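Local structure of carboxynorspermidine decarboxylase (Campylobacter jejuni subsp. jejuni 81116, 3N29) at residues A[45-50]-A[377-382]; A[303-308]-A[390-395]; A[107-112]-A[405-410]. The protein probably catalyses the pyridoxal-phosphate-dependent decarboxylation of carboxynorspermidine to norspermidine, as a beta/alpha-barrel-fold member of the basic amino acid decarboxylases. One frame throughout, in Å; residues are numbered along the deposited sequence.

Contacts 1 and 2 are buried neighbours, their centres about 7 Å apart, while contact 3 lies at the surface, about 13 and 16 Å from them between centres. The first two rest on adjoining strands of one sheet, 46-50 and 393-397, and each presses an aliphatic carbon onto an aromatic face; both also reach norspermidine. Tyr47 of contact 1 joins them through its hydroxyl, bonded to the carbonyl of His305 in contact 2. Contact 3 replaces face packing with a polar, water-bridged meeting, and is tied to contact 2 by backbone bonds of Leu394 to Ile406 and Arg407. All three touch the second subunit.

Contact 1. Residues A[45-50]-A[377-382]; sequences PAYILE and HYTIVK. With NSD (N-(3-aminopropyl)propane-1,3-diamine), chain D; PLP (pyridoxal-5'-phosphate), chain C.
Apolar packing joins the segments: Ile380 lays its CG1 over one face of the Tyr47 ring. This CH-pi contact is nearly centred, with Ile380 CG1 3.5 Å from the centroid of the Tyr47 ring and only 7° off the ring normal. Ile380 CD1 runs on toward the root of the ring, 4.0 Å from Tyr47 CB. Because Ile380 CG1 stands anti to its own carbonyl carbon (chi1 -59°), it is this longer branch that is brought over the tyrosine. Thr379 adds a lighter contact, its CB 4.0 Å from Tyr47 CE1.

Polar bonds fix the same side chains from outside the two segments. Tyr47 OH is hydrogen-bonded to the carbonyl of His305 and to Asn383 ND2, which holds the phenol end in this buried place, while Thr379 OG1 bonds to the carbonyl of Gln375. Within 377-382, Lys382 N closes a tight turn on Thr379 O at 2.9 Å.

Tyr378, just before that turn, and Lys382, which closes it, make the ligand contacts. Tyr378 OH donates a 2.6 Å hydrogen bond to PLP O1P, and that oxygen sits at the edge of the phenol ring, near its plane. Norspermidine runs alongside the same ring, with its C1 3.2 Å from Tyr378 CZ. Lys382, bent at its last two torsions, brings CE to 3.6 Å from N3 of norspermidine; its NZ forms salt bridges with Asp308 and with Glu303 of the second subunit. The tyrosine-isoleucine packing thus backs a loop that lines the pocket for cofactor and polyamine, at the interface where the C-terminal beta domain meets the active site of a PLP-dependent, beta/alpha-barrel decarboxylase.

Contact 2. Residues A[303-308]-A[390-395]; sequences EAHMPD and RLPNLM. With NSD (N-(3-aminopropyl)propane-1,3-diamine), chain D.
His305, in the last turn of helix 302-305, faces the extended chain that leads through Leu391 and Pro392 into strand 393-397, the closest CA pair, His305 and Leu391, being 7.5 Å apart. Pro392 supplies the main side-chain contact. Its ring lies over one face of the imidazole, with Pro392 CD 3.5 Å from the centroid of the His305 ring and 11° off the normal, a CH-pi contact close to the ring centre. Pro392 CG lies over the ND1 side of the ring, 3.5 Å from His305 ND1. His305 CG stands anti to the carbonyl carbon (chi1 -57°), which sends the imidazole out from the helix end to the proline.

Two residues before the proline, the carbonyl of Arg390 reaches the ring obliquely, its O 3.4 Å from His305 CE1. The rotation of the imidazole is further restrained by a hydrogen bond between His305 ND1 and Thr300 OG1. Leu281 packs against both His305 and Pro392, adding strand 279-290 to the apolar surround. Arg390 turns its guanidinium elsewhere, to salt bridges with Glu125 and Asp124 of the second subunit.

Three residues along the chain, Asp308 enters the polyamine site. Its OD2 accepts a 2.6 Å hydrogen bond from N3 of norspermidine, and the same amine nitrogen is 3.3 Å from Asp308 OD1, so N3 lies closer to one oxygen of the carboxylate than to the other. Histidine-on-proline packing therefore joins a short helix to the beta sheet of the C-terminal domain, just behind the segment that carries an anchor of the norspermidine pocket.

Contact 3. Residues A[107-112]-A[405-410]; sequences KEYMDK and MIREFS
The phenol ring of Tyr109 and the guanidinium of Arg407 meet with their planes nearly perpendicular, 85° apart. Glu108 CG covers one face of the tyrosine ring toward its rim, and one water lies in plane at the edge of both flat groups. The tyrosine hydroxyl approaches the guanidinium at its edge, near the guanidinium plane, with Tyr109 OH 3.1 Å from Arg407 NH2. The two side chains come from opposite directions, and the arginine chain, bent at chi2 (-125°), ends with its guanidinium edge at the hydroxyl.

The water bridges the pair: it is hydrogen-bonded to Tyr109 OH at 2.9 Å and accepts a bond of 3.1 Å from Arg407 NH1. The guanidinium therefore has two nitrogens turned to the tyrosine and its water. On the helix side, Lys107 NZ and Asp111 OD1 form a salt bridge of 3.0 Å.

Arg407 and Ile406 both face Leu394 in a classic beta bulge, where the chain turns a corner after strand 403-405. Tyr109 stands near the end of helix 100-109 and also packs on Met85 of helix 85-91, so the contact links the helical layer around the barrel to the C-terminal sheet, with Tyr411 of the second subunit packed on Tyr109.

Contact 1. Residues A[45-50]-A[377-382]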
# COMPACT_ATOMS: atom_id res chain seq x y z
N PRO A 45 -2.41 -3.32 -17.34
CA PRO A 45 -1.08 -2.77 -17.15
C PRO A 45 -0.02 -3.80 -16.92
O PRO A 45 -0.33 -5.01 -16.63
CB PRO A 45 -1.25 -1.89 -15.90
CG PRO A 45 -2.32 -2.64 -15.11
CD PRO A 45 -3.23 -3.22 -16.13
N ALA A 46 1.24 -3.38 -17.05
CA ALA A 46 2.34 -4.33 -16.85
C ALA A 46 3.58 -3.59 -16.35
O ALA A 46 3.93 -2.56 -16.88
CB ALA A 46 2.67 -5.14 -18.23
N TYR A 47 4.32 -4.14 -15.40
CA TYR A 47 5.64 -3.62 -15.11
C TYR A 47 6.62 -4.40 -16.04
O TYR A 47 6.57 -5.64 -16.03
CB TYR A 47 6.08 -3.91 -13.68
CG TYR A 47 5.21 -3.33 -12.54
CD1 TYR A 47 5.44 -2.08 -12.06
CD2 TYR A 47 4.16 -4.07 -11.99
CE1 TYR A 47 4.67 -1.56 -11.04
CE2 TYR A 47 3.41 -3.56 -10.95
CZ TYR A 47 3.63 -2.28 -10.51
OH TYR A 47 2.89 -1.77 -9.41
N ILE A 48 7.48 -3.71 -16.75
CA ILE A 48 8.38 -4.34 -17.69
C ILE A 48 9.84 -4.03 -17.36
O ILE A 48 10.30 -2.89 -17.42
CB ILE A 48 8.02 -3.97 -19.14
CG1 ILE A 48 6.55 -4.24 -19.41
CG2 ILE A 48 8.94 -4.81 -20.12
CD1 ILE A 48 6.14 -3.89 -20.87
N LEU A 49 10.51 -5.01 -16.83
CA LEU A 49 11.95 -4.87 -16.52
C LEU A 49 12.77 -5.15 -17.76
O LEU A 49 12.45 -6.10 -18.49
CB LEU A 49 12.32 -5.81 -15.43
CG LEU A 49 13.81 -6.01 -15.07
CD1 LEU A 49 14.27 -4.87 -14.33
CD2 LEU A 49 13.92 -7.15 -14.13
N GLU A 50 13.81 -4.36 -17.97
CA GLU A 50 14.64 -4.47 -19.16
C GLU A 50 15.95 -5.10 -18.75
O GLU A 50 16.68 -4.54 -17.96
CB GLU A 50 14.80 -3.13 -19.84
CG GLU A 50 13.47 -2.56 -20.33
CD GLU A 50 13.57 -1.11 -20.79
OE1 GLU A 50 14.43 -0.81 -21.66
OE2 GLU A 50 12.82 -0.27 -20.28
N HIS A 377 11.55 -0.43 -8.83
CA HIS A 377 12.04 -0.47 -7.41
C HIS A 377 11.03 0.24 -6.52
O HIS A 377 10.40 1.20 -6.98
CB HIS A 377 13.43 0.17 -7.31
CG HIS A 377 13.47 1.64 -7.63
ND1 HIS A 377 13.71 2.14 -8.89
CD2 HIS A 377 13.34 2.72 -6.82
CE1 HIS A 377 13.72 3.47 -8.84
NE2 HIS A 377 13.45 3.84 -7.59
N TYR A 378 10.73 -0.32 -5.34
CA TYR A 378 9.77 0.27 -4.35
C TYR A 378 8.41 0.48 -4.98
O TYR A 378 7.73 1.49 -4.73
CB TYR A 378 10.36 1.58 -3.73
CG TYR A 378 11.56 1.28 -2.86
CD1 TYR A 378 11.38 0.85 -1.53
CD2 TYR A 378 12.85 1.38 -3.33
CE1 TYR A 378 12.39 0.57 -0.73
CE2 TYR A 378 13.93 1.06 -2.53
CZ TYR A 378 13.69 0.64 -1.22
OH TYR A 378 14.72 0.37 -0.41
N THR A 379 8.02 -0.47 -5.85
CA THR A 379 6.71 -0.42 -6.47
C THR A 379 6.01 -1.76 -6.25
O THR A 379 5.14 -1.93 -5.39
CB THR A 379 6.79 -0.15 -8.01
OG1 THR A 379 7.85 -0.97 -8.60
CG2 THR A 379 7.04 1.36 -8.25
N ILE A 380 6.41 -2.71 -7.08
CA ILE A 380 5.89 -4.09 -7.05
C ILE A 380 5.87 -4.64 -5.63
O ILE A 380 4.84 -5.18 -5.18
CB ILE A 380 6.70 -5.01 -7.97
CG1 ILE A 380 6.66 -4.49 -9.42
CG2 ILE A 380 6.17 -6.45 -7.92
CD1 ILE A 380 7.84 -5.01 -10.27
N VAL A 381 6.99 -4.47 -4.93
CA VAL A 381 7.14 -4.99 -3.56
C VAL A 381 6.14 -4.43 -2.57
O VAL A 381 6.02 -4.98 -1.47
CB VAL A 381 8.58 -4.70 -3.01
CG1 VAL A 381 9.65 -5.50 -3.87
CG2 VAL A 381 8.91 -3.17 -3.00
N LYS A 382 5.44 -3.36 -2.93
CA LYS A 382 4.54 -2.76 -1.98
C LYS A 382 3.22 -2.39 -2.60
O LYS A 382 2.51 -1.48 -2.10
CB LYS A 382 5.18 -1.57 -1.28
CG LYS A 382 5.50 -0.40 -2.16
CD LYS A 382 6.62 0.47 -1.40
CE LYS A 382 6.38 0.87 0.07
NZ LYS A 382 5.40 1.99 0.29
C1 NSD D . 14.88 3.52 -0.45
N1 NSD D . 15.79 4.19 -1.33
C2 NSD D . 14.63 4.28 0.81
N2 NSD D . 12.91 3.10 1.98
C3 NSD D . 14.14 3.42 1.92
N3 NSD D . 9.31 2.83 -0.51
C4 NSD D . 12.00 3.45 1.17
C5 NSD D . 10.63 2.91 1.46
C6 NSD D . 9.57 3.61 0.66
N1 PLP C . 19.85 -2.38 4.23
C2 PLP C . 18.89 -2.07 5.16
C2A PLP C . 19.06 -2.52 6.59
C3 PLP C . 17.72 -1.38 4.72
O3 PLP C . 16.72 -1.07 5.65
C4 PLP C . 17.57 -1.00 3.37
C4A PLP C . 16.30 -0.30 2.93
C5 PLP C . 18.60 -1.28 2.46
C6 PLP C . 19.73 -1.97 2.93
C5A PLP C . 18.50 -0.89 1.00
O4P PLP C . 18.24 0.49 0.85
P PLP C . 18.18 1.18 -0.57
O1P PLP C . 17.16 0.40 -1.39
O2P PLP C . 19.58 1.05 -1.21
O3P PLP C . 17.88 2.59 -0.38

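Contact 2. Residues A[303-308]-A[390-395]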
# COMPACT_ATOMS: atom_id res chain seq x y z
N GLU A 303 -2.44 4.91 -6.39
CA GLU A 303 -2.57 4.38 -5.02
C GLU A 303 -2.17 2.89 -4.88
O GLU A 303 -1.46 2.50 -3.95
CB GLU A 303 -4.00 4.51 -4.57
CG GLU A 303 -4.26 3.88 -3.18
CD GLU A 303 -4.32 4.92 -2.05
OE1 GLU A 303 -4.43 6.15 -2.38
OE2 GLU A 303 -4.28 4.50 -0.86
N ALA A 304 -2.58 2.07 -5.86
CA ALA A 304 -2.39 0.62 -5.76
C ALA A 304 -1.11 0.16 -6.42
O ALA A 304 -0.52 -0.86 -5.97
CB ALA A 304 -3.62 -0.07 -6.38
N HIS A 305 -0.66 0.88 -7.48
CA HIS A 305 0.45 0.40 -8.35
C HIS A 305 1.72 1.24 -8.31
O HIS A 305 2.79 0.74 -8.66
CB HIS A 305 -0.06 0.27 -9.82
CG HIS A 305 -1.25 -0.63 -10.00
ND1 HIS A 305 -2.08 -0.55 -11.08
CD2 HIS A 305 -1.80 -1.57 -9.19
CE1 HIS A 305 -3.08 -1.41 -10.96
NE2 HIS A 305 -2.92 -2.06 -9.82
N MET A 306 1.64 2.53 -7.86
CA MET A 306 2.81 3.34 -7.66
C MET A 306 2.64 4.01 -6.29
O MET A 306 2.62 5.24 -6.21
CB MET A 306 3.00 4.42 -8.79
CG MET A 306 3.26 3.84 -10.28
SD MET A 306 3.31 5.12 -11.57
CE MET A 306 1.59 5.31 -11.97
N PRO A 307 2.44 3.25 -5.24
CA PRO A 307 2.10 3.78 -3.93
C PRO A 307 3.02 4.88 -3.41
O PRO A 307 2.55 5.77 -2.80
CB PRO A 307 2.15 2.56 -3.03
CG PRO A 307 2.70 1.52 -3.81
CD PRO A 307 2.69 1.81 -5.19
N ASP A 308 4.30 4.79 -3.67
CA ASP A 308 5.20 5.81 -3.22
C ASP A 308 4.93 7.19 -3.82
O ASP A 308 5.25 8.16 -3.21
CB ASP A 308 6.67 5.43 -3.36
CG ASP A 308 7.09 4.35 -2.36
OD1 ASP A 308 6.40 4.07 -1.38
OD2 ASP A 308 8.12 3.78 -2.58
N ARG A 390 -7.20 -4.82 -11.03
CA ARG A 390 -6.34 -5.81 -11.61
C ARG A 390 -4.89 -5.40 -11.50
O ARG A 390 -4.51 -4.34 -11.92
CB ARG A 390 -6.71 -6.02 -13.10
CG ARG A 390 -5.98 -7.18 -13.81
CD ARG A 390 -6.64 -7.55 -15.24
NE ARG A 390 -7.97 -6.94 -15.53
CZ ARG A 390 -8.61 -7.02 -16.73
NH1 ARG A 390 -8.06 -7.73 -17.71
NH2 ARG A 390 -9.79 -6.42 -16.96
N LEU A 391 -4.09 -6.26 -10.93
CA LEU A 391 -2.65 -6.01 -10.76
C LEU A 391 -1.93 -5.92 -12.11
O LEU A 391 -2.27 -6.66 -13.05
CB LEU A 391 -2.05 -7.21 -10.01
CG LEU A 391 -2.33 -7.24 -8.54
CD1 LEU A 391 -2.12 -8.67 -7.93
CD2 LEU A 391 -1.43 -6.21 -7.82
N PRO A 392 -0.88 -5.11 -12.18
CA PRO A 392 -0.04 -5.15 -13.40
C PRO A 392 0.71 -6.45 -13.41
O PRO A 392 1.22 -6.83 -12.36
CB PRO A 392 0.91 -3.95 -13.24
CG PRO A 392 0.14 -3.05 -12.21
CD PRO A 392 -0.40 -4.07 -11.25
N ASN A 393 0.82 -7.09 -14.59
CA ASN A 393 1.64 -8.25 -14.76
C ASN A 393 3.11 -7.86 -14.70
O ASN A 393 3.47 -6.70 -14.86
CB ASN A 393 1.33 -8.96 -16.09
CG ASN A 393 -0.13 -9.50 -16.17
OD1 ASN A 393 -0.67 -10.00 -15.19
ND2 ASN A 393 -0.75 -9.36 -17.35
N LEU A 394 3.91 -8.84 -14.37
CA LEU A 394 5.37 -8.70 -14.36
C LEU A 394 5.95 -9.32 -15.62
O LEU A 394 5.72 -10.48 -15.90
CB LEU A 394 5.92 -9.35 -13.12
CG LEU A 394 5.36 -8.99 -11.75
CD1 LEU A 394 6.27 -9.69 -10.64
CD2 LEU A 394 5.17 -7.50 -11.55
N MET A 395 6.70 -8.54 -16.38
CA MET A 395 7.29 -8.99 -17.62
C MET A 395 8.76 -8.57 -17.69
O MET A 395 9.19 -7.61 -17.02
CB MET A 395 6.53 -8.37 -18.82
CG MET A 395 4.96 -8.59 -18.81
SD MET A 395 4.19 -7.98 -20.39
CE MET A 395 4.28 -9.52 -21.26
C1 NSD D . 14.88 3.52 -0.45
N1 NSD D . 15.79 4.19 -1.33
C2 NSD D . 14.63 4.28 0.81
N2 NSD D . 12.91 3.10 1.98
C3 NSD D . 14.14 3.42 1.92
N3 NSD D . 9.31 2.83 -0.51
C4 NSD D . 12.00 3.45 1.17
C5 NSD D . 10.63 2.91 1.46
C6 NSD D . 9.57 3.61 0.66

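Contact 3. Residues A[107-112]-A[405-410]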
# COMPACT_ATOMS: atom_id res chain seq x y z
N LYS A 107 16.70 -17.68 -0.68
CA LYS A 107 17.04 -19.09 -0.84
C LYS A 107 16.46 -19.68 -2.13
O LYS A 107 17.16 -20.37 -2.89
CB LYS A 107 16.60 -19.91 0.39
CG LYS A 107 16.80 -21.40 0.32
CD LYS A 107 18.33 -21.74 0.23
CE LYS A 107 18.55 -23.28 0.11
NZ LYS A 107 19.96 -23.64 -0.02
N GLU A 108 15.18 -19.45 -2.35
CA GLU A 108 14.57 -20.05 -3.50
C GLU A 108 15.02 -19.53 -4.84
O GLU A 108 15.34 -20.29 -5.69
CB GLU A 108 13.05 -19.93 -3.39
CG GLU A 108 12.33 -20.16 -4.66
CD GLU A 108 10.85 -20.39 -4.51
OE1 GLU A 108 10.28 -20.00 -3.52
OE2 GLU A 108 10.25 -20.97 -5.40
N TYR A 109 14.89 -18.24 -5.05
CA TYR A 109 15.37 -17.54 -6.21
C TYR A 109 16.81 -17.30 -6.62
O TYR A 109 17.08 -17.24 -7.75
CB TYR A 109 14.43 -16.38 -6.57
CG TYR A 109 12.98 -16.78 -6.62
CD1 TYR A 109 12.41 -17.22 -7.77
CD2 TYR A 109 12.20 -16.74 -5.51
CE1 TYR A 109 11.13 -17.57 -7.81
CE2 TYR A 109 10.91 -17.09 -5.54
CZ TYR A 109 10.36 -17.51 -6.69
OH TYR A 109 9.07 -17.86 -6.71
N MET A 110 17.65 -16.98 -5.65
CA MET A 110 19.07 -16.77 -5.84
C MET A 110 20.03 -17.87 -5.37
O MET A 110 20.98 -18.18 -6.03
CB MET A 110 19.50 -15.38 -5.32
CG MET A 110 20.94 -14.90 -5.67
SD MET A 110 21.55 -13.33 -5.13
CE MET A 110 20.60 -12.34 -6.13
N ASP A 111 19.76 -18.41 -4.20
CA ASP A 111 20.57 -19.45 -3.58
C ASP A 111 22.06 -19.11 -3.38
O ASP A 111 22.92 -19.93 -3.54
CB ASP A 111 20.37 -20.82 -4.21
CG ASP A 111 20.72 -21.96 -3.25
OD1 ASP A 111 21.03 -21.72 -2.09
OD2 ASP A 111 20.66 -23.10 -3.67
N LYS A 112 22.33 -17.88 -3.02
CA LYS A 112 23.65 -17.39 -2.73
C LYS A 112 23.69 -16.95 -1.26
O LYS A 112 23.00 -17.51 -0.49
CB LYS A 112 24.18 -16.42 -3.76
CG LYS A 112 24.28 -17.04 -5.15
CD LYS A 112 24.87 -16.16 -6.18
CE LYS A 112 26.19 -15.66 -5.80
NZ LYS A 112 26.96 -15.19 -6.94
N MET A 405 6.54 -13.19 -20.16
CA MET A 405 5.64 -13.07 -18.99
C MET A 405 6.29 -13.81 -17.80
O MET A 405 6.52 -15.03 -17.85
CB MET A 405 4.28 -13.71 -19.31
CG MET A 405 3.21 -13.52 -18.22
SD MET A 405 2.63 -11.81 -18.08
CE MET A 405 1.53 -11.70 -19.37
N ILE A 406 6.60 -13.05 -16.75
CA ILE A 406 7.14 -13.58 -15.47
C ILE A 406 6.02 -13.98 -14.50
O ILE A 406 5.97 -15.12 -14.01
CB ILE A 406 8.18 -12.62 -14.83
CG1 ILE A 406 9.29 -12.27 -15.85
CG2 ILE A 406 8.75 -13.25 -13.55
CD1 ILE A 406 10.14 -13.55 -16.40
N ARG A 407 5.06 -13.06 -14.27
CA ARG A 407 3.89 -13.34 -13.44
C ARG A 407 2.69 -12.71 -14.03
O ARG A 407 2.70 -11.50 -14.34
CB ARG A 407 4.03 -12.75 -12.07
CG ARG A 407 5.19 -13.36 -11.29
CD ARG A 407 4.78 -13.92 -10.01
NE ARG A 407 5.91 -14.29 -9.18
CZ ARG A 407 6.33 -15.53 -8.97
NH1 ARG A 407 5.74 -16.56 -9.56
NH2 ARG A 407 7.36 -15.75 -8.18
N GLU A 408 1.67 -13.53 -14.25
CA GLU A 408 0.37 -13.04 -14.72
C GLU A 408 -0.61 -13.26 -13.57
O GLU A 408 -0.81 -14.39 -13.10
CB GLU A 408 -0.10 -13.79 -15.95
CG GLU A 408 -1.39 -13.21 -16.55
CD GLU A 408 -1.86 -13.92 -17.81
OE1 GLU A 408 -1.30 -14.95 -18.19
OE2 GLU A 408 -2.83 -13.45 -18.40
N PHE A 409 -1.22 -12.19 -13.11
CA PHE A 409 -2.04 -12.30 -11.94
C PHE A 409 -3.48 -12.65 -12.26
O PHE A 409 -3.88 -12.63 -13.40
CB PHE A 409 -1.88 -11.01 -11.11
CG PHE A 409 -0.46 -10.80 -10.67
CD1 PHE A 409 0.09 -11.59 -9.70
CD2 PHE A 409 0.31 -9.85 -11.23
CE1 PHE A 409 1.40 -11.46 -9.32
CE2 PHE A 409 1.61 -9.66 -10.81
CZ PHE A 409 2.16 -10.48 -9.86
N SER A 410 -4.24 -13.03 -11.26
CA SER A 410 -5.66 -13.35 -11.47
C SER A 410 -6.48 -13.01 -10.23
O SER A 410 -5.93 -12.57 -9.18
CB SER A 410 -5.81 -14.84 -11.87
OG SER A 410 -5.50 -15.66 -10.77
O HOH W 1 7.66 -18.91 -9.00